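D-isomer specific 2-hydroxyacid dehydrogenase NAD-binding (Xanthobacter autotrophicus, PDB 4XA8) probably acts as an NAD(P)-dependent oxidoreductase of the D-2-hydroxyacid dehydrogenase family, with a Rossmann-type domain for the nucleotide cofactor. Local coordinates at residues A[51-56]-A[303-308]; A[298-303]-A[308-313]. All coordinates share one frame; numbering follows the deposited sequence.

Interaction 1 of 2, residues A[51-56]-A[303-308]; sequences EVRYAL and RIEAGE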
ATOM      1  N   GLU A  51      37.023  26.746   7.998  1.00 50.63           N
ATOM      2  CA  GLU A  51      36.303  27.271   6.828  1.00 51.70           C
ATOM      3  C   GLU A  51      34.854  26.828   6.794  1.00 47.91           C
ATOM      4  O   GLU A  51      34.085  27.306   5.962  1.00 49.28           O
ATOM      5  CB  GLU A  51      37.019  26.882   5.523  1.00 55.09           C
ATOM      6  CG  GLU A  51      38.355  27.591   5.345  1.00 61.19           C
ATOM      7  CD  GLU A  51      39.122  27.163   4.097  1.00 64.90           C
ATOM      8  OE1 GLU A  51      40.056  27.881   3.686  1.00 73.40           O
ATOM      9  OE2 GLU A  51      38.811  26.107   3.523  1.00 64.53           O
ATOM     10  N   VAL A  52      34.474  25.916   7.695  1.00 45.80           N
ATOM     11  CA  VAL A  52      33.126  25.348   7.734  1.00 41.88           C
ATOM     12  C   VAL A  52      32.201  26.263   8.502  1.00 41.71           C
ATOM     13  O   VAL A  52      32.437  26.571   9.673  1.00 41.87           O
ATOM     14  CB  VAL A  52      33.126  23.972   8.427  1.00 40.83           C
ATOM     15  CG1 VAL A  52      31.712  23.473   8.621  1.00 39.16           C
ATOM     16  CG2 VAL A  52      33.918  22.981   7.596  1.00 43.06           C
ATOM     17  N   ARG A  53      31.141  26.702   7.849  1.00 41.36           N
ATOM     18  CA  ARG A  53      30.248  27.674   8.462  1.00 43.32           C
ATOM     19  C   ARG A  53      28.797  27.209   8.550  1.00 39.07           C
ATOM     20  O   ARG A  53      27.993  27.791   9.277  1.00 37.72           O
ATOM     21  CB  ARG A  53      30.361  28.991   7.709  1.00 49.68           C
ATOM     22  CG  ARG A  53      31.744  29.605   7.843  1.00 56.29           C
ATOM     23  CD  ARG A  53      31.911  30.771   6.901  1.00 66.67           C
ATOM     24  NE  ARG A  53      31.328  31.998   7.433  1.00 73.95           N
ATOM     25  CZ  ARG A  53      31.340  33.173   6.805  1.00 79.23           C
ATOM     26  NH1 ARG A  53      31.895  33.296   5.602  1.00 83.27           N
ATOM     27  NH2 ARG A  53      30.776  34.230   7.376  1.00 80.92           N
ATOM     28  N   TYR A  54      28.481  26.136   7.847  1.00 36.21           N
ATOM     29  CA  TYR A  54      27.134  25.587   7.860  1.00 35.78           C
ATOM     30  C   TYR A  54      27.235  24.081   8.070  1.00 32.95           C
ATOM     31  O   TYR A  54      28.170  23.454   7.567  1.00 32.43           O
ATOM     32  CB  TYR A  54      26.427  25.947   6.545  1.00 37.01           C
ATOM     33  CG  TYR A  54      26.915  27.256   5.930  1.00 39.56           C
ATOM     34  CD1 TYR A  54      26.549  28.496   6.467  1.00 41.88           C
ATOM     35  CD2 TYR A  54      27.783  27.251   4.842  1.00 42.55           C
ATOM     36  CE1 TYR A  54      27.004  29.680   5.914  1.00 44.03           C
ATOM     37  CE2 TYR A  54      28.259  28.431   4.288  1.00 43.83           C
ATOM     38  CZ  TYR A  54      27.869  29.636   4.830  1.00 46.12           C
ATOM     39  OH  TYR A  54      28.352  30.791   4.279  1.00 47.91           O
ATOM     40  N   ALA A  55      26.304  23.529   8.851  1.00 32.25           N
ATOM     41  CA  ALA A  55      26.203  22.084   9.082  1.00 30.84           C
ATOM     42  C   ALA A  55      24.790  21.569   8.790  1.00 31.11           C
ATOM     43  O   ALA A  55      23.813  22.061   9.354  1.00 32.05           O
ATOM     44  CB  ALA A  55      26.615  21.762  10.520  1.00 30.41           C
ATOM     45  N   LEU A  56      24.707  20.597   7.882  1.00 29.67           N
ATOM     46  CA  LEU A  56      23.471  19.900   7.558  1.00 30.18           C
ATOM     47  C   LEU A  56      23.597  18.494   8.106  1.00 30.00           C
ATOM     48  O   LEU A  56      24.433  17.725   7.646  1.00 29.80           O
ATOM     49  CB  LEU A  56      23.281  19.877   6.037  1.00 30.62           C
ATOM     50  CG  LEU A  56      22.108  19.065   5.476  1.00 29.73           C
ATOM     51  CD1 LEU A  56      20.826  19.676   5.982  1.00 31.04           C
ATOM     52  CD2 LEU A  56      22.188  19.083   3.951  1.00 29.74           C
ATOM     53  N   ARG A 303      21.050  34.300   3.655  1.00 51.79           N
ATOM     54  CA  ARG A 303      20.492  35.151   4.718  1.00 52.68           C
ATOM     55  C   ARG A 303      21.439  35.300   5.909  1.00 54.20           C
ATOM     56  O   ARG A 303      21.648  36.408   6.399  1.00 54.69           O
ATOM     57  CB  ARG A 303      19.136  34.656   5.191  1.00 50.47           C
ATOM     58  CG  ARG A 303      18.031  34.920   4.183  1.00 51.99           C
ATOM     59  CD  ARG A 303      16.832  34.017   4.381  1.00 50.32           C
ATOM     60  NE  ARG A 303      15.686  34.419   3.551  1.00 53.66           N
ATOM     61  CZ  ARG A 303      14.633  35.101   3.987  1.00 57.11           C
ATOM     62  NH1 ARG A 303      13.659  35.403   3.149  1.00 60.42           N
ATOM     63  NH2 ARG A 303      14.540  35.504   5.257  1.00 59.32           N
ATOM     64  N   ILE A 304      22.010  34.187   6.365  1.00 54.57           N
ATOM     65  CA  ILE A 304      22.925  34.213   7.500  1.00 56.51           C
ATOM     66  C   ILE A 304      24.143  35.080   7.127  1.00 60.82           C
ATOM     67  O   ILE A 304      24.615  35.874   7.939  1.00 64.36           O
ATOM     68  CB  ILE A 304      23.298  32.771   7.993  1.00 55.47           C
ATOM     69  CG1 ILE A 304      23.775  32.790   9.440  1.00 60.12           C
ATOM     70  CG2 ILE A 304      24.382  32.135   7.154  1.00 56.38           C
ATOM     71  CD1 ILE A 304      22.655  32.879  10.452  1.00 61.64           C
ATOM     72  N   GLU A 305      24.600  34.974   5.881  1.00 61.41           N
ATOM     73  CA  GLU A 305      25.728  35.761   5.389  1.00 65.90           C
ATOM     74  C   GLU A 305      25.420  37.247   5.120  1.00 69.52           C
ATOM     75  O   GLU A 305      26.342  38.062   5.002  1.00 71.06           O
ATOM     76  CB  GLU A 305      26.319  35.103   4.136  1.00 67.20           C
ATOM     77  CG  GLU A 305      26.888  33.708   4.373  1.00 66.76           C
ATOM     78  CD  GLU A 305      28.158  33.669   5.224  1.00 71.98           C
ATOM     79  OE1 GLU A 305      28.999  32.779   4.978  1.00 74.05           O
ATOM     80  OE2 GLU A 305      28.334  34.501   6.143  1.00 79.00           O
ATOM     81  N   ALA A 306      24.141  37.607   5.037  1.00 68.53           N
ATOM     82  CA  ALA A 306      23.746  39.014   4.932  1.00 71.77           C
ATOM     83  C   ALA A 306      23.118  39.537   6.228  1.00 73.45           C
ATOM     84  O   ALA A 306      22.659  40.675   6.279  1.00 75.75           O
ATOM     85  CB  ALA A 306      22.787  39.198   3.770  1.00 73.03           C
ATOM     86  N   GLY A 307      23.098  38.714   7.274  1.00 72.33           N
ATOM     87  CA  GLY A 307      22.549  39.131   8.564  1.00 73.24           C
ATOM     88  C   GLY A 307      21.042  39.293   8.530  1.00 72.21           C
ATOM     89  O   GLY A 307      20.483  40.126   9.243  1.00 74.66           O
ATOM     90  N   GLU A 308      20.387  38.506   7.683  1.00 69.30           N
ATOM     91  CA  GLU A 308      18.937  38.484   7.630  1.00 68.06           C
ATOM     92  C   GLU A 308      18.423  37.309   8.434  1.00 65.16           C
ATOM     93  O   GLU A 308      19.112  36.289   8.555  1.00 61.94           O
ATOM     94  CB  GLU A 308      18.465  38.375   6.188  1.00 69.61           C
ATOM     95  CG  GLU A 308      19.122  39.385   5.271  1.00 74.23           C
ATOM     96  CD  GLU A 308      18.463  39.446   3.915  1.00 76.82           C
ATOM     97  OE1 GLU A 308      17.905  38.420   3.482  1.00 76.70           O
ATOM     98  OE2 GLU A 308      18.521  40.522   3.283  1.00 83.04           O
TER
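R53 and Y54, at the start of strand 52-57, face I304 and E305 in the last turn of helix 290-306, with the Y54 and I304 CA atoms 9.6 Å apart. This is alpha/beta packing: the C-terminal helix lies against the five-stranded parallel sheet, where strand 52-57 is the central strand. A Schellman motif, with G307 at positive phi, follows the last helical turn. The Y54 ring is buried and brings its edge to the helix. Its CE1 meets CG2 of I304 at 3.8 Å, and the two side chains run past each other in opposite directions. OE2 of E305 comes over one face of the R53 guanidinium. The salt bridge therefore works by charge alone, since no N-H points at OE2. The exact turn of the carboxylate is doubtful, because it lies too close to the Y54 hydroxyl in the model. R53 also gives a hydrogen bond from NH1 to the backbone O of S7, which helps fix the guanidinium. A leucine in place of R53 would probably leave the E305 carboxylate without its positive partner and the S7 carbonyl without this donor. On the strand side, CB of R53 lies 3.8 Å above the centre of the Y54 ring. The salt bridge itself spans 2.7 Å from R53 NH2 to E305 OE2.

Interaction 2 of 2, residues A[298-303]-A[308-313]; sequences VENIRR and EPVLNQ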
ATOM      1  N   VAL A 298      20.319  26.789   0.588  1.00 37.33           N
ATOM      2  CA  VAL A 298      21.097  27.824  -0.102  1.00 40.32           C
ATOM      3  C   VAL A 298      20.616  29.249   0.232  1.00 40.83           C
ATOM      4  O   VAL A 298      21.436  30.152   0.465  1.00 41.78           O
ATOM      5  CB  VAL A 298      21.174  27.535  -1.629  1.00 41.25           C
ATOM      6  CG1 VAL A 298      21.630  28.774  -2.414  1.00 46.31           C
ATOM      7  CG2 VAL A 298      22.112  26.352  -1.853  1.00 38.94           C
ATOM      8  N   GLU A 299      19.304  29.448   0.297  1.00 39.97           N
ATOM      9  CA  GLU A 299      18.734  30.755   0.697  1.00 44.50           C
ATOM     10  C   GLU A 299      19.033  31.137   2.167  1.00 42.79           C
ATOM     11  O   GLU A 299      19.181  32.305   2.486  1.00 45.26           O
ATOM     12  CB  GLU A 299      17.232  30.779   0.423  1.00 45.71           C
ATOM     13  CG  GLU A 299      16.457  31.968   0.946  1.00 50.93           C
ATOM     14  CD  GLU A 299      16.865  33.309   0.340  1.00 55.30           C
ATOM     15  OE1 GLU A 299      17.575  33.347  -0.699  1.00 55.43           O
ATOM     16  OE2 GLU A 299      16.456  34.330   0.928  1.00 56.22           O
ATOM     17  N   ASN A 300      19.093  30.163   3.055  1.00 40.16           N
ATOM     18  CA  ASN A 300      19.424  30.444   4.446  1.00 41.62           C
ATOM     19  C   ASN A 300      20.909  30.727   4.625  1.00 41.66           C
ATOM     20  O   ASN A 300      21.311  31.520   5.488  1.00 45.16           O
ATOM     21  CB  ASN A 300      18.938  29.317   5.373  1.00 40.73           C
ATOM     22  CG  ASN A 300      17.513  29.531   5.863  1.00 42.96           C
ATOM     23  OD1 ASN A 300      16.957  30.650   5.788  1.00 42.59           O
ATOM     24  ND2 ASN A 300      16.912  28.461   6.395  1.00 40.73           N
ATOM     25  N   ILE A 301      21.729  30.108   3.789  1.00 40.74           N
ATOM     26  CA  ILE A 301      23.144  30.418   3.764  1.00 42.25           C
ATOM     27  C   ILE A 301      23.309  31.892   3.415  1.00 48.17           C
ATOM     28  O   ILE A 301      24.011  32.673   4.125  1.00 48.27           O
ATOM     29  CB  ILE A 301      23.883  29.496   2.775  1.00 42.12           C
ATOM     30  CG1 ILE A 301      23.969  28.099   3.419  1.00 38.68           C
ATOM     31  CG2 ILE A 301      25.259  30.092   2.407  1.00 44.25           C
ATOM     32  CD1 ILE A 301      24.611  27.026   2.570  1.00 37.42           C
ATOM     33  N   ARG A 302      22.658  32.319   2.342  1.00 50.04           N
ATOM     34  CA  ARG A 302      22.773  33.729   1.978  1.00 55.96           C
ATOM     35  C   ARG A 302      22.176  34.662   3.045  1.00 56.84           C
ATOM     36  O   ARG A 302      22.772  35.694   3.348  1.00 61.82           O
ATOM     37  CB  ARG A 302      22.248  34.011   0.568  1.00 60.81           C
ATOM     38  CG  ARG A 302      20.747  33.936   0.377  1.00 63.32           C
ATOM     39  CD  ARG A 302      20.316  34.988  -0.640  1.00 68.67           C
ATOM     40  NE  ARG A 302      20.541  36.333  -0.129  1.00 72.09           N
ATOM     41  CZ  ARG A 302      19.696  37.021   0.636  1.00 71.44           C
ATOM     42  NH1 ARG A 302      18.528  36.505   1.021  1.00 68.63           N
ATOM     43  NH2 ARG A 302      20.037  38.237   1.035  1.00 74.17           N
ATOM     44  N   ARG A 303      21.050  34.300   3.655  1.00 51.79           N
ATOM     45  CA  ARG A 303      20.492  35.151   4.718  1.00 52.68           C
ATOM     46  C   ARG A 303      21.439  35.300   5.909  1.00 54.20           C
ATOM     47  O   ARG A 303      21.648  36.408   6.399  1.00 54.69           O
ATOM     48  CB  ARG A 303      19.136  34.656   5.191  1.00 50.47           C
ATOM     49  CG  ARG A 303      18.031  34.920   4.183  1.00 51.99           C
ATOM     50  CD  ARG A 303      16.832  34.017   4.381  1.00 50.32           C
ATOM     51  NE  ARG A 303      15.686  34.419   3.551  1.00 53.66           N
ATOM     52  CZ  ARG A 303      14.633  35.101   3.987  1.00 57.11           C
ATOM     53  NH1 ARG A 303      13.659  35.403   3.149  1.00 60.42           N
ATOM     54  NH2 ARG A 303      14.540  35.504   5.257  1.00 59.32           N
ATOM     55  N   GLU A 308      20.387  38.506   7.683  1.00 69.30           N
ATOM     56  CA  GLU A 308      18.937  38.484   7.630  1.00 68.06           C
ATOM     57  C   GLU A 308      18.423  37.309   8.434  1.00 65.16           C
ATOM     58  O   GLU A 308      19.112  36.289   8.555  1.00 61.94           O
ATOM     59  CB  GLU A 308      18.465  38.375   6.188  1.00 69.61           C
ATOM     60  CG  GLU A 308      19.122  39.385   5.271  1.00 74.23           C
ATOM     61  CD  GLU A 308      18.463  39.446   3.915  1.00 76.82           C
ATOM     62  OE1 GLU A 308      17.905  38.420   3.482  1.00 76.70           O
ATOM     63  OE2 GLU A 308      18.521  40.522   3.283  1.00 83.04           O
ATOM     64  N   PRO A 309      17.198  37.419   8.968  1.00 66.73           N
ATOM     65  CA  PRO A 309      16.748  36.258   9.734  1.00 64.89           C
ATOM     66  C   PRO A 309      16.588  35.021   8.823  1.00 61.41           C
ATOM     67  O   PRO A 309      16.339  35.148   7.618  1.00 62.88           O
ATOM     68  CB  PRO A 309      15.410  36.718  10.342  1.00 67.87           C
ATOM     69  CG  PRO A 309      15.244  38.170   9.974  1.00 71.54           C
ATOM     70  CD  PRO A 309      16.137  38.428   8.800  1.00 71.02           C
ATOM     71  N   VAL A 310      16.766  33.840   9.399  1.00 58.94           N
ATOM     72  CA  VAL A 310      16.708  32.605   8.628  1.00 55.92           C
ATOM     73  C   VAL A 310      15.262  32.083   8.573  1.00 54.42           C
ATOM     74  O   VAL A 310      14.492  32.246   9.528  1.00 55.00           O
ATOM     75  CB  VAL A 310      17.696  31.529   9.159  1.00 53.87           C
ATOM     76  CG1 VAL A 310      19.128  32.018   9.028  1.00 54.32           C
ATOM     77  CG2 VAL A 310      17.371  31.100  10.591  1.00 54.13           C
ATOM     78  N   LEU A 311      14.912  31.483   7.442  1.00 48.99           N
ATOM     79  CA  LEU A 311      13.647  30.792   7.270  1.00 49.04           C
ATOM     80  C   LEU A 311      13.654  29.486   8.083  1.00 50.69           C
ATOM     81  O   LEU A 311      14.717  28.823   8.229  1.00 46.74           O
ATOM     82  CB  LEU A 311      13.433  30.478   5.771  1.00 51.11           C
ATOM     83  CG  LEU A 311      13.418  31.637   4.744  1.00 53.57           C
ATOM     84  CD1 LEU A 311      13.591  31.157   3.300  1.00 54.67           C
ATOM     85  CD2 LEU A 311      12.126  32.418   4.848  1.00 55.70           C
ATOM     86  N   ASN A 312      12.487  29.124   8.623  1.00 50.53           N
ATOM     87  CA  ASN A 312      12.279  27.819   9.306  1.00 52.87           C
ATOM     88  C   ASN A 312      13.136  27.539  10.539  1.00 51.79           C
ATOM     89  O   ASN A 312      13.591  26.416  10.758  1.00 51.12           O
ATOM     90  CB  ASN A 312      12.431  26.664   8.314  1.00 51.30           C
ATOM     91  CG  ASN A 312      11.389  26.712   7.229  1.00 57.22           C
ATOM     92  OD1 ASN A 312      10.199  26.720   7.512  1.00 57.05           O
ATOM     93  ND2 ASN A 312      11.829  26.772   5.985  1.00 60.27           N
ATOM     94  N   GLN A 313      13.321  28.549  11.365  1.00 55.02           N
ATOM     95  CA  GLN A 313      14.128  28.407  12.584  1.00 58.21           C
ATOM     96  C   GLN A 313      13.372  27.616  13.665  1.00 62.87           C
ATOM     97  O   GLN A 313      12.169  27.798  13.827  1.00 63.71           O
ATOM     98  CB  GLN A 313      14.515  29.789  13.088  1.00 59.93           C
ATOM     99  CG  GLN A 313      15.607  29.776  14.131  1.00 60.26           C
ATOM    100  CD  GLN A 313      16.187  31.147  14.353  1.00 63.29           C
ATOM    101  OE1 GLN A 313      15.843  32.098  13.646  1.00 64.42           O
ATOM    102  NE2 GLN A 313      17.069  31.271  15.360  1.00 63.54           N
TER
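A four-residue salt-bridge network and two amide-to-backbone hydrogen bonds hold the C-terminal tail to helix 290-306, along whose last turns the chain folds back. N300 grips the tail at L311 with both ends of its amide. OD1 of N300 takes the backbone N-H of L311 at 2.8 Å, and ND2 of N300 gives to L311 O at 2.9 Å. The pair fixes the rotation of the amide and satisfies the polar end of a buried side chain. R303 reaches across the tail with its chain extended from CG to NE (chi3 171°). Its NH2 binds P309 O at 3.0 Å, with the oxygen in the guanidinium plane. L311 lies over one face of the same group, its CG 3.7 Å from CZ of R303. At another edge, NE of R303 meets OE2 of E299 at 2.7 Å on the anti side of the carboxylate. R302 joins the network through NH1, which bonds E308 OE1 at 3.2 Å from above the carboxylate plane. The same NH1 makes a weak bond to E299, so R302 bridges two acids and probably eases the repulsion between them. CD1 of L311 also touches CG of E299. Beyond the network, V310 packs on T96 of strand 95-97 and on P94. N312 pairs through its backbone with R97, a residue seen to bind NADPH, and so lays the tail beside the edge strand of the five-stranded sheet.

How the interactions relate
After strands 9-13 and 34-37, the chain forms strand 52-57 in the middle of the five-stranded sheet. It then runs through the seven-stranded NAD-binding domain and returns as helix 290-306. Interaction 1 closes this long loop, with 246 residues between its segments. Interaction 2 closes a short one, with only four residues between helix and tail. The two cross along the chain: the segments alternate, 51-56, 298-303, 303-308, 308-313, the last three sharing end residues. They share R303 and E308, and their centres are about 8 Å apart. I301 packs on Y54, and I304 on V310. Together they tie sheet, C-terminal helix and tail.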